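Local atomic coordinates of fusolin (PDB entry 4OW5), a protein that binds copper or zinc and probably chitin through a domain of the lytic polysaccharide monooxygenase family, enhances virulence, and crystallizes in vivo into viral spindles. Residues N86-Y91 with G224-A229. Sequence-based numbering, arbitrary orientation.
Sequences NVVPNY and GFYNCA
Val88 lays a methyl on the ring of Tyr226 in a small, buried, apolar contact, where the C-terminal end of helix 80-87 meets strand 223-234. Val88 CG2 sits over the centre of one face of the Tyr226 ring, 3.7 Å from its centroid and 12° off the normal, a clear CH-pi arrangement. The methyl leans slightly to the hydroxyl end: Val88 CG2 is 3.7 Å from Tyr226 CZ, with CE2 and CE1 next and CD2, CD1 and CG farther. The valine torsion explains the choice of methyl, since CG1 lies anti to the backbone N (chi1 -170°) and CG2 opposite the carbonyl carbon, projecting onto the ring. Val87 adds a looser touch at the far end of the tyrosine, its CG1 4.3 Å from Tyr226 OH. That hydroxyl also has a weak hydrogen bond with Arg214 NE, which gives it a polar partner.

No hydrogen bond joins the two segments, and the backbones stay well apart, the Val88 and Tyr226 CA atoms being 8.8 Å from each other. The chain leaves helical geometry at Val88, whose carbonyl oxygen is hydrogen-bonded to Trp167 NE1. Ala71 and Tyr212, from the strands that flank 223-234, touch both Val88 and Tyr226 and help enclose the pair. Two residues after Tyr226, Cys228 is tied to Cys93 by a disulfide, a second link between this strand and the chain that follows the helix. Helix 80-87 and the residue after it thus lie on strand 223-234, consistent with the LPMO L2 region, whose helices and loops follow the first strand and pack on the fibronectin type III-like sandwich.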
loop_
_atom_site.group_PDB
_atom_site.type_symbol
_atom_site.label_atom_id
_atom_site.label_comp_id
_atom_site.label_asym_id
_atom_site.label_seq_id
_atom_site.Cartn_x
_atom_site.Cartn_y
_atom_site.Cartn_z
ATOM N N ASN A 86 28.954 6.949 16.831
ATOM C CA ASN A 86 29.550 8.287 16.974
ATOM C C ASN A 86 29.333 9.238 15.804
ATOM O O ASN A 86 29.323 10.447 16.013
ATOM C CB ASN A 86 31.075 8.140 17.159
ATOM C CG ASN A 86 31.491 7.291 18.333
ATOM O OD1 ASN A 86 30.870 7.336 19.400
ATOM N ND2 ASN A 86 32.547 6.495 18.172
ATOM N N VAL A 87 29.251 8.742 14.585
ATOM C CA VAL A 87 29.228 9.627 13.417
ATOM C C VAL A 87 27.789 9.916 13.022
ATOM O O VAL A 87 27.407 11.087 12.923
ATOM C CB VAL A 87 30.057 9.017 12.264
ATOM C CG1 VAL A 87 30.183 9.981 11.096
ATOM C CG2 VAL A 87 31.431 8.601 12.760
ATOM N N VAL A 88 27.001 8.861 12.802
ATOM C CA VAL A 88 25.564 8.981 12.484
ATOM C C VAL A 88 24.779 8.040 13.438
ATOM O O VAL A 88 24.208 7.030 13.009
ATOM C CB VAL A 88 25.242 8.724 10.993
ATOM C CG1 VAL A 88 23.785 9.092 10.672
ATOM C CG2 VAL A 88 26.214 9.477 10.107
ATOM N N PRO A 89 24.758 8.389 14.747
ATOM C CA PRO A 89 24.045 7.556 15.720
ATOM C C PRO A 89 22.531 7.669 15.581
ATOM O O PRO A 89 21.827 6.712 15.872
ATOM C CB PRO A 89 24.546 8.082 17.058
ATOM C CG PRO A 89 24.906 9.496 16.808
ATOM C CD PRO A 89 25.466 9.495 15.412
ATOM N N ASN A 90 22.025 8.828 15.147
ATOM C CA ASN A 90 20.595 9.023 14.983
ATOM C C ASN A 90 20.394 10.177 13.991
ATOM O O ASN A 90 21.393 10.684 13.471
ATOM C CB ASN A 90 19.946 9.249 16.345
ATOM C CG ASN A 90 20.738 10.170 17.225
ATOM O OD1 ASN A 90 21.024 11.304 16.852
ATOM N ND2 ASN A 90 21.170 9.698 18.380
ATOM N N TYR A 91 19.146 10.507 13.642
ATOM C CA TYR A 91 18.843 11.522 12.614
ATOM C C TYR A 91 19.558 11.127 11.312
ATOM O O TYR A 91 20.324 11.897 10.717
ATOM C CB TYR A 91 19.239 12.921 13.083
ATOM C CG TYR A 91 18.357 13.446 14.192
ATOM C CD1 TYR A 91 17.021 13.732 13.965
ATOM C CD2 TYR A 91 18.835 13.574 15.490
ATOM C CE1 TYR A 91 16.214 14.261 14.963
ATOM C CE2 TYR A 91 18.002 14.003 16.530
ATOM C CZ TYR A 91 16.704 14.388 16.249
ATOM O OH TYR A 91 15.877 14.922 17.208
ATOM N N GLY A 224 31.742 11.558 4.837
ATOM C CA GLY A 224 30.764 10.671 4.231
ATOM C C GLY A 224 29.452 11.398 4.015
ATOM O O GLY A 224 29.062 12.234 4.831
ATOM N N PHE A 225 28.773 11.063 2.922
ATOM C CA PHE A 225 27.475 11.600 2.552
ATOM C C PHE A 225 26.426 10.491 2.767
ATOM O O PHE A 225 26.630 9.333 2.367
ATOM C CB PHE A 225 27.466 12.119 1.124
ATOM C CG PHE A 225 28.510 13.177 0.911
ATOM C CD1 PHE A 225 29.828 12.832 0.675
ATOM C CD2 PHE A 225 28.190 14.524 1.018
ATOM C CE1 PHE A 225 30.815 13.815 0.576
ATOM C CE2 PHE A 225 29.183 15.489 0.995
ATOM C CZ PHE A 225 30.492 15.132 0.796
ATOM N N TYR A 226 25.353 10.840 3.435
ATOM C CA TYR A 226 24.282 9.926 3.800
ATOM C C TYR A 226 22.945 10.460 3.300
ATOM O O TYR A 226 22.558 11.573 3.657
ATOM C CB TYR A 226 24.245 9.736 5.313
ATOM C CG TYR A 226 25.545 9.235 5.916
ATOM C CD1 TYR A 226 25.694 7.908 6.298
ATOM C CD2 TYR A 226 26.615 10.096 6.127
ATOM C CE1 TYR A 226 26.881 7.448 6.877
ATOM C CE2 TYR A 226 27.809 9.648 6.703
ATOM C CZ TYR A 226 27.946 8.314 7.048
ATOM O OH TYR A 226 29.158 7.866 7.496
ATOM N N ASN A 227 22.231 9.687 2.492
ATOM C CA ASN A 227 20.921 10.101 1.961
ATOM C C ASN A 227 19.881 9.004 2.054
ATOM O O ASN A 227 20.161 7.857 1.685
ATOM C CB ASN A 227 21.019 10.456 0.478
ATOM C CG ASN A 227 21.733 11.699 0.037
ATOM O OD1 ASN A 227 21.638 12.024 -1.126
ATOM N ND2 ASN A 227 22.332 12.498 0.892
ATOM N N CYS A 228 18.644 9.392 2.429
ATOM C CA CYS A 228 17.454 8.563 2.406
ATOM C C CYS A 228 16.748 8.754 1.095
ATOM O O CYS A 228 16.625 9.881 0.635
ATOM C CB CYS A 228 16.518 8.920 3.566
ATOM S SG CYS A 228 17.186 8.499 5.181
ATOM N N ALA A 229 16.250 7.671 0.505
ATOM C CA ALA A 229 15.420 7.710 -0.698
ATOM C C ALA A 229 14.156 6.885 -0.418
ATOM O O ALA A 229 14.253 5.736 0.003
ATOM C CB ALA A 229 16.161 7.161 -1.880
#